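PDB 6AK1: dimethyl-sulfide monooxygenase from Hyphomicrobium sulfonivorans, which oxidises dimethyl sulfide with NADH and O2 to methanethiol and formaldehyde, using FMN as cofactor, the first step of dimethyl sulfide degradation. Local coordinates for residues Tyr158-Asp162 against Arg232-Phe236; Ala238-Glu242 against Ala267-Ser271; Ala106-Glu110 against Ala142-Met148. All blocks are in the same frame, centred on the assembly; numbering follows the deposited sequence.

Contact 1 of 3, residues Tyr158-Asp162 against Arg232-Phe236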
loop_
_atom_site.group_PDB
_atom_site.type_symbol
_atom_site.label_atom_id
_atom_site.label_comp_id
_atom_site.label_asym_id
_atom_site.label_seq_id
_atom_site.Cartn_x
_atom_site.Cartn_y
_atom_site.Cartn_z
ATOM N N TYR A 158 17.695 4.653 -7.214
ATOM C CA TYR A 158 16.846 5.763 -6.789
ATOM C C TYR A 158 16.893 6.940 -7.749
ATOM O O TYR A 158 15.918 7.690 -7.842
ATOM C CB TYR A 158 17.217 6.191 -5.370
ATOM C CG TYR A 158 16.620 5.242 -4.360
ATOM C CD1 TYR A 158 15.251 5.233 -4.130
ATOM C CD2 TYR A 158 17.416 4.318 -3.676
ATOM C CE1 TYR A 158 14.688 4.351 -3.230
ATOM C CE2 TYR A 158 16.859 3.432 -2.773
ATOM C CZ TYR A 158 15.491 3.454 -2.554
ATOM O OH TYR A 158 14.908 2.587 -1.660
ATOM N N GLU A 159 17.999 7.116 -8.472
ATOM C CA GLU A 159 17.998 8.037 -9.603
ATOM C C GLU A 159 17.046 7.543 -10.691
ATOM O O GLU A 159 16.310 8.327 -11.303
ATOM C CB GLU A 159 19.426 8.183 -10.148
ATOM C CG GLU A 159 20.301 9.262 -9.476
ATOM C CD GLU A 159 20.242 9.256 -7.954
ATOM O OE1 GLU A 159 19.802 10.287 -7.378
ATOM O OE2 GLU A 159 20.633 8.231 -7.333
ATOM N N MET A 160 17.055 6.240 -10.941
ATOM C CA MET A 160 16.099 5.639 -11.857
ATOM C C MET A 160 14.675 5.877 -11.385
ATOM O O MET A 160 13.811 6.295 -12.163
ATOM C CB MET A 160 16.381 4.144 -11.968
ATOM C CG MET A 160 16.407 3.614 -13.373
ATOM S SD MET A 160 16.968 1.905 -13.388
ATOM C CE MET A 160 18.594 2.058 -12.621
ATOM N N ALA A 161 14.420 5.625 -10.101
ATOM C CA ALA A 161 13.072 5.759 -9.565
ATOM C C ALA A 161 12.594 7.207 -9.623
ATOM O O ALA A 161 11.409 7.465 -9.873
ATOM C CB ALA A 161 13.028 5.219 -8.134
ATOM N N ASP A 162 13.498 8.168 -9.391
ATOM C CA ASP A 162 13.125 9.581 -9.492
ATOM C C ASP A 162 12.640 9.916 -10.895
ATOM O O ASP A 162 11.628 10.603 -11.072
ATOM C CB ASP A 162 14.311 10.488 -9.142
ATOM C CG ASP A 162 14.517 10.662 -7.645
ATOM O OD1 ASP A 162 13.535 10.632 -6.868
ATOM O OD2 ASP A 162 15.687 10.860 -7.246
ATOM N N ARG A 232 18.996 6.419 1.541
ATOM C CA ARG A 232 18.628 7.093 0.319
ATOM C C ARG A 232 17.146 6.939 -0.015
ATOM O O ARG A 232 16.518 7.857 -0.455
ATOM C CB ARG A 232 19.542 6.683 -0.834
ATOM C CG ARG A 232 19.142 7.202 -2.199
ATOM C CD ARG A 232 19.291 8.700 -2.337
ATOM N NE ARG A 232 19.028 9.145 -3.680
ATOM C CZ ARG A 232 17.867 9.604 -4.094
ATOM N NH1 ARG A 232 16.880 9.676 -3.262
ATOM N NH2 ARG A 232 17.701 9.983 -5.332
ATOM N N GLY A 233 16.611 5.763 0.221
ATOM C CA GLY A 233 15.189 5.562 -0.020
ATOM C C GLY A 233 14.281 6.401 0.863
ATOM O O GLY A 233 13.100 6.566 0.538
ATOM N N SER A 234 14.795 6.926 1.984
ATOM C CA SER A 234 13.976 7.789 2.830
ATOM C C SER A 234 13.716 9.133 2.167
ATOM O O SER A 234 12.682 9.761 2.429
ATOM C CB SER A 234 14.648 7.987 4.192
ATOM O OG SER A 234 15.785 8.832 4.078
ATOM N N LYS A 235 14.633 9.593 1.312
ATOM C CA LYS A 235 14.397 10.841 0.593
ATOM C C LYS A 235 13.367 10.637 -0.512
ATOM O O LYS A 235 12.478 11.473 -0.700
ATOM C CB LYS A 235 15.709 11.386 0.020
ATOM C CG LYS A 235 16.644 12.042 1.052
ATOM C CD LYS A 235 17.177 13.391 0.533
ATOM C CE LYS A 235 17.902 14.193 1.629
ATOM N NZ LYS A 235 17.614 15.673 1.570
ATOM N N PHE A 236 13.475 9.524 -1.240
ATOM C CA PHE A 236 12.491 9.182 -2.260
ATOM C C PHE A 236 11.082 9.124 -1.676
ATOM O O PHE A 236 10.139 9.688 -2.241
ATOM C CB PHE A 236 12.870 7.847 -2.903
ATOM C CG PHE A 236 11.961 7.433 -4.019
ATOM C CD1 PHE A 236 11.901 8.174 -5.197
ATOM C CD2 PHE A 236 11.175 6.290 -3.906
ATOM C CE1 PHE A 236 11.062 7.789 -6.234
ATOM C CE2 PHE A 236 10.333 5.898 -4.952
ATOM C CZ PHE A 236 10.279 6.657 -6.110
HETATM O O HOH W 1 14.443 11.029 -4.074
#
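Tyr158 and Arg232 pass each other in opposite senses where helix 157-174 meets helix 232-240, two helices on the outside of the TIM barrel of this luciferase-like flavin monooxygenase. The short segments run almost parallel, 6° apart, and their axes stay 10.6 Å from each other, so long side chains bridge the gap. Tyr158, which probably binds FMN as in relatives, can be followed outward. Its CB sits over the centre of the Arg232 guanidinium face, 3.7 Å from Arg232 CZ. In the ring, CG and CD2 lie against Arg232 CG while CD1 touches Phe236 CB. Farther out, CE1 meets Gly233 CA and CE2 Gly233 N; Tyr158 CZ comes 3.3 Å from Gly233 CA, which lies over one ring face, and OH is nearly as near that carbon. Arg232 leaves its backbone with CG anti to N (chi1 173°) and bends at chi2, which carries the guanidinium back over Tyr158 CB and on to two acids. Its NH2 forms salt bridges in the guanidinium plane, at 2.9 Å to Glu159 OE1 and equally to Asp162 OD2; the first is nearly straight (165°) and meets OE1 from above its carboxylate plane, the second is more bent, on the syn side but tilted from the plane. The paired acids probably stabilise the positive charge. An alanine in place of Arg232 is likely to leave both carboxylates without their shared cation and to uncover Tyr158 CB. Alongside the salt-bridge network, Ala161 CB makes a CH-pi contact over the Phe236 face, 4.0 Å from the centroid, and Asp162 OD1 lies at that ring's edge, near CD1. The same OD1 accepts a hydrogen bond from a water, whose oxygen in turn accepts one from Arg232 NH1 at 2.9 Å.

Contact 2 of 3, residues Ala238-Glu242 against Ala267-Ser271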
loop_
_atom_site.group_PDB
_atom_site.type_symbol
_atom_site.label_atom_id
_atom_site.label_comp_id
_atom_site.label_asym_id
_atom_site.label_seq_id
_atom_site.Cartn_x
_atom_site.Cartn_y
_atom_site.Cartn_z
ATOM N N ALA A 238 9.908 10.438 1.276
ATOM C CA ALA A 238 9.453 11.714 1.825
ATOM C C ALA A 238 9.118 12.733 0.737
ATOM O O ALA A 238 8.250 13.597 0.936
ATOM C CB ALA A 238 10.515 12.282 2.772
ATOM N N SER A 239 9.800 12.674 -0.409
ATOM C CA SER A 239 9.463 13.601 -1.487
ATOM C C SER A 239 8.098 13.288 -2.103
ATOM O O SER A 239 7.331 14.203 -2.407
ATOM C CB SER A 239 10.550 13.577 -2.563
ATOM O OG SER A 239 11.820 13.781 -1.988
ATOM N N ASN A 240 7.759 12.012 -2.282
ATOM C CA ASN A 240 6.601 11.671 -3.112
ATOM C C ASN A 240 5.370 11.213 -2.339
ATOM O O ASN A 240 4.255 11.449 -2.806
ATOM C CB ASN A 240 6.978 10.570 -4.107
ATOM C CG ASN A 240 7.993 11.030 -5.114
ATOM O OD1 ASN A 240 7.663 11.752 -6.057
ATOM N ND2 ASN A 240 9.240 10.634 -4.915
ATOM N N ALA A 241 5.541 10.580 -1.179
ATOM C CA ALA A 241 4.436 9.897 -0.517
ATOM C C ALA A 241 3.385 10.881 -0.028
ATOM O O ALA A 241 3.707 11.893 0.599
ATOM C CB ALA A 241 4.949 9.057 0.658
ATOM N N GLU A 242 2.123 10.590 -0.327
ATOM C CA GLU A 242 1.025 11.212 0.396
ATOM C C GLU A 242 0.517 10.340 1.535
ATOM O O GLU A 242 0.026 10.872 2.532
ATOM C CB GLU A 242 -0.116 11.552 -0.562
ATOM C CG GLU A 242 0.339 12.431 -1.729
ATOM C CD GLU A 242 -0.753 12.662 -2.769
ATOM O OE1 GLU A 242 -1.485 13.674 -2.661
ATOM O OE2 GLU A 242 -0.875 11.819 -3.693
ATOM N N ALA A 267 12.155 18.881 4.911
ATOM C CA ALA A 267 13.398 19.002 4.156
ATOM C C ALA A 267 13.148 18.996 2.651
ATOM O O ALA A 267 13.912 19.606 1.891
ATOM C CB ALA A 267 14.354 17.874 4.540
ATOM N N ALA A 268 12.078 18.324 2.204
ATOM C CA ALA A 268 11.726 18.233 0.793
ATOM C C ALA A 268 10.798 19.350 0.336
ATOM O O ALA A 268 10.318 19.305 -0.796
ATOM C CB ALA A 268 11.081 16.872 0.489
ATOM N N GLY A 269 10.532 20.341 1.180
ATOM C CA GLY A 269 9.696 21.457 0.788
ATOM C C GLY A 269 8.221 21.304 1.086
ATOM O O GLY A 269 7.414 22.085 0.567
ATOM N N ARG A 270 7.841 20.333 1.907
ATOM C CA ARG A 270 6.444 20.049 2.199
ATOM C C ARG A 270 6.163 20.340 3.672
ATOM O O ARG A 270 7.055 20.726 4.434
ATOM C CB ARG A 270 6.124 18.599 1.825
ATOM C CG ARG A 270 6.681 18.175 0.463
ATOM C CD ARG A 270 6.515 16.658 0.224
ATOM N NE ARG A 270 5.112 16.238 0.099
ATOM C CZ ARG A 270 4.714 14.969 0.141
ATOM N NH1 ARG A 270 5.612 14.008 0.299
ATOM N NH2 ARG A 270 3.424 14.656 0.030
ATOM N N SER A 271 4.907 20.166 4.071
ATOM C CA SER A 271 4.499 20.323 5.462
ATOM C C SER A 271 4.659 19.016 6.231
ATOM O O SER A 271 4.683 17.926 5.656
ATOM C CB SER A 271 3.042 20.772 5.558
ATOM O OG SER A 271 2.841 21.961 4.840
#
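Ser239 and Ala268 bring the two backbones closest, their CA atoms 5.6 Å apart, where the last turn of helix 232-240 faces the loop 268-271. That loop begins with a Schellman motif ending helix 251-267, with Gly269 at positive phi as its C-prime residue, and leads toward strand 276-284 of the TIM barrel. From it Arg270 reaches across, its chain bent at chi3 (67°), and its guanidinium gathers backbone carbonyls at the helix end. NH1 donates to Ala238 O at 2.7 Å and also to Ala241 O, and NH2 donates to Ala241 O at 2.8 Å. Ala241 O is therefore gripped end-on by both terminal nitrogens, which arrive from the same face of its carbonyl plane, while both oxygens lie close to the guanidinium plane. The positive charge is thus set against the carbonyl-rich C-terminal end of the helix, probably a favourable electrostatic match in this buried contact. Glu242 does not pair with Arg270; its carboxylate forms a salt bridge with Arg432 and bonds to Ile224 N. Arg270 also packs on Ile275 and His447. Beside the arginine, Ala268 CB lies 4.0 Å from Ser239 OG, a hydroxyl hydrogen-bonded to Lys235 O.

Contact 3 of 3, residues Ala106-Glu110 against Ala142-Met148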
loop_
_atom_site.group_PDB
_atom_site.type_symbol
_atom_site.label_atom_id
_atom_site.label_comp_id
_atom_site.label_asym_id
_atom_site.label_seq_id
_atom_site.Cartn_x
_atom_site.Cartn_y
_atom_site.Cartn_z
ATOM N N ALA A 106 4.697 -2.397 -9.145
ATOM C CA ALA A 106 6.127 -2.143 -9.124
ATOM C C ALA A 106 6.563 -1.343 -10.349
ATOM O O ALA A 106 5.973 -1.437 -11.432
ATOM C CB ALA A 106 6.911 -3.455 -9.042
ATOM N N ILE A 107 7.623 -0.545 -10.156
ATOM C CA ILE A 107 8.233 0.219 -11.240
ATOM C C ILE A 107 9.405 -0.522 -11.864
ATOM O O ILE A 107 10.014 -0.021 -12.821
ATOM C CB ILE A 107 8.675 1.599 -10.713
ATOM C CG1 ILE A 107 9.873 1.455 -9.765
ATOM C CG2 ILE A 107 7.531 2.271 -9.968
ATOM C CD1 ILE A 107 10.315 2.774 -9.125
ATOM N N THR A 108 9.714 -1.720 -11.368
ATOM C CA THR A 108 10.894 -2.460 -11.802
ATOM C C THR A 108 10.712 -3.067 -13.191
ATOM O O THR A 108 11.674 -3.166 -13.963
ATOM C CB THR A 108 11.199 -3.573 -10.785
ATOM O OG1 THR A 108 11.364 -3.006 -9.481
ATOM C CG2 THR A 108 12.450 -4.338 -11.160
ATOM N N PHE A 109 9.511 -3.527 -13.516
ATOM C CA PHE A 109 9.328 -4.279 -14.747
ATOM C C PHE A 109 8.437 -3.589 -15.765
ATOM O O PHE A 109 8.607 -3.820 -16.965
ATOM C CB PHE A 109 8.755 -5.671 -14.432
ATOM C CG PHE A 109 9.529 -6.415 -13.381
ATOM C CD1 PHE A 109 10.827 -6.863 -13.642
ATOM C CD2 PHE A 109 8.974 -6.659 -12.131
ATOM C CE1 PHE A 109 11.552 -7.550 -12.669
ATOM C CE2 PHE A 109 9.683 -7.341 -11.152
ATOM C CZ PHE A 109 10.976 -7.789 -11.417
ATOM N N GLU A 110 7.510 -2.744 -15.329
ATOM C CA GLU A 110 6.537 -2.147 -16.223
ATOM C C GLU A 110 6.993 -0.762 -16.667
ATOM O O GLU A 110 7.361 0.075 -15.831
ATOM C CB GLU A 110 5.166 -2.058 -15.556
ATOM C CG GLU A 110 4.062 -1.850 -16.570
ATOM C CD GLU A 110 2.682 -1.976 -15.963
ATOM O OE1 GLU A 110 1.722 -1.521 -16.621
ATOM O OE2 GLU A 110 2.567 -2.525 -14.837
ATOM N N ALA A 142 11.338 -13.118 -9.296
ATOM C CA ALA A 142 10.743 -12.153 -10.215
ATOM C C ALA A 142 11.754 -11.713 -11.267
ATOM O O ALA A 142 11.467 -11.735 -12.467
ATOM C CB ALA A 142 10.210 -10.951 -9.437
ATOM N N ALA A 143 12.952 -11.317 -10.828
ATOM C CA ALA A 143 14.010 -10.954 -11.768
ATOM C C ALA A 143 14.318 -12.103 -12.723
ATOM O O ALA A 143 14.462 -11.888 -13.931
ATOM C CB ALA A 143 15.273 -10.527 -11.015
ATOM N N LEU A 144 14.383 -13.334 -12.204
ATOM C CA LEU A 144 14.731 -14.486 -13.038
ATOM C C LEU A 144 13.636 -14.819 -14.056
ATOM O O LEU A 144 13.936 -15.270 -15.164
ATOM C CB LEU A 144 15.024 -15.698 -12.149
ATOM C CG LEU A 144 16.213 -15.571 -11.179
ATOM C CD1 LEU A 144 16.418 -16.846 -10.344
ATOM C CD2 LEU A 144 17.487 -15.221 -11.922
ATOM N N ASN A 145 12.365 -14.623 -13.697
ATOM C CA ASN A 145 11.235 -15.044 -14.528
ATOM C C ASN A 145 10.746 -13.960 -15.480
ATOM O O ASN A 145 10.143 -14.274 -16.511
ATOM C CB ASN A 145 10.059 -15.469 -13.644
ATOM C CG ASN A 145 10.318 -16.769 -12.918
ATOM O OD1 ASN A 145 11.085 -17.606 -13.389
ATOM N ND2 ASN A 145 9.661 -16.955 -11.775
ATOM N N ILE A 146 10.970 -12.698 -15.139
ATOM C CA ILE A 146 10.495 -11.572 -15.921
ATOM C C ILE A 146 11.632 -10.923 -16.698
ATOM O O ILE A 146 11.467 -10.549 -17.861
ATOM C CB ILE A 146 9.804 -10.563 -14.977
ATOM C CG1 ILE A 146 8.688 -11.270 -14.185
ATOM C CG2 ILE A 146 9.315 -9.321 -15.740
ATOM C CD1 ILE A 146 8.217 -10.529 -12.936
ATOM N N GLY A 147 12.800 -10.818 -16.073
ATOM C CA GLY A 147 13.960 -10.269 -16.733
ATOM C C GLY A 147 14.227 -8.862 -16.261
ATOM O O GLY A 147 13.296 -8.071 -16.080
ATOM N N MET A 148 15.493 -8.544 -16.033
ATOM C CA MET A 148 15.913 -7.184 -15.748
ATOM C C MET A 148 17.087 -6.839 -16.646
ATOM O O MET A 148 17.885 -7.706 -17.014
ATOM C CB MET A 148 16.294 -6.997 -14.268
ATOM C CG MET A 148 15.156 -6.457 -13.417
ATOM S SD MET A 148 15.475 -6.581 -11.656
ATOM C CE MET A 148 16.406 -5.081 -11.356
#
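Phe109 meets Ile146 by a CH-pi contact: Ile146 CD1 stands over one ring face, 4.0 Å from the centroid and only 14° off the normal. The other branch of the isoleucine, CG2, packs 3.6 Å from Phe109 CD1; with CG1 beside the backbone N (chi1 -55°) and CG2 anti to it, both branches face the ring. Further apolar contacts come from Ala142 CB, 3.8 Å from Phe109 CZ, and from Met148 CG, equally near CE1. On the face opposite Ile146, the methyl CG2 of the neighbouring Thr108 leans over the ring, toward its rim. In the TIM barrel these groups join the loop between strand 100-106 and helix 112-126 to helix 140-146 and the residues that follow it, at the protein surface. Sulfur adds a third kind of interaction, a Met-aromatic contact in which Met148 SD lies obliquely, 5.3 Å from the Phe109 centroid. The same sulfur touches Thr108 CG2 at 3.8 Å, and Met148 also packs on His154, a likely FMN ligand. Of the polar backbone, Gly147 O approaches the edge of the Phe109 ring, 3.7 Å from CD1. No hydrogen bond crosses between the segments, but Thr108 OG1 has a weak one to Ser137 N.

Along the chain the three contacts come in series, contact 3 first, then contact 1, then contact 2, and all belong to the one luciferase-like TIM-barrel domain. Contacts 1 and 2 have centres 12 Å apart and share helix 232-240, which meets helix 157-174 in the first and the loop after helix 251-267 in the second. Contact 3, its centre 18 Å from that of contact 1, touches it through Ile107 CD1 and Ala161 CB, 3.8 Å apart. Contacts 2 and 3 do not touch, their centres being 28 Å apart. Residues expected to hold FMN lie in contact 1 and beside contact 3, consistent with packing close to the cofactor site.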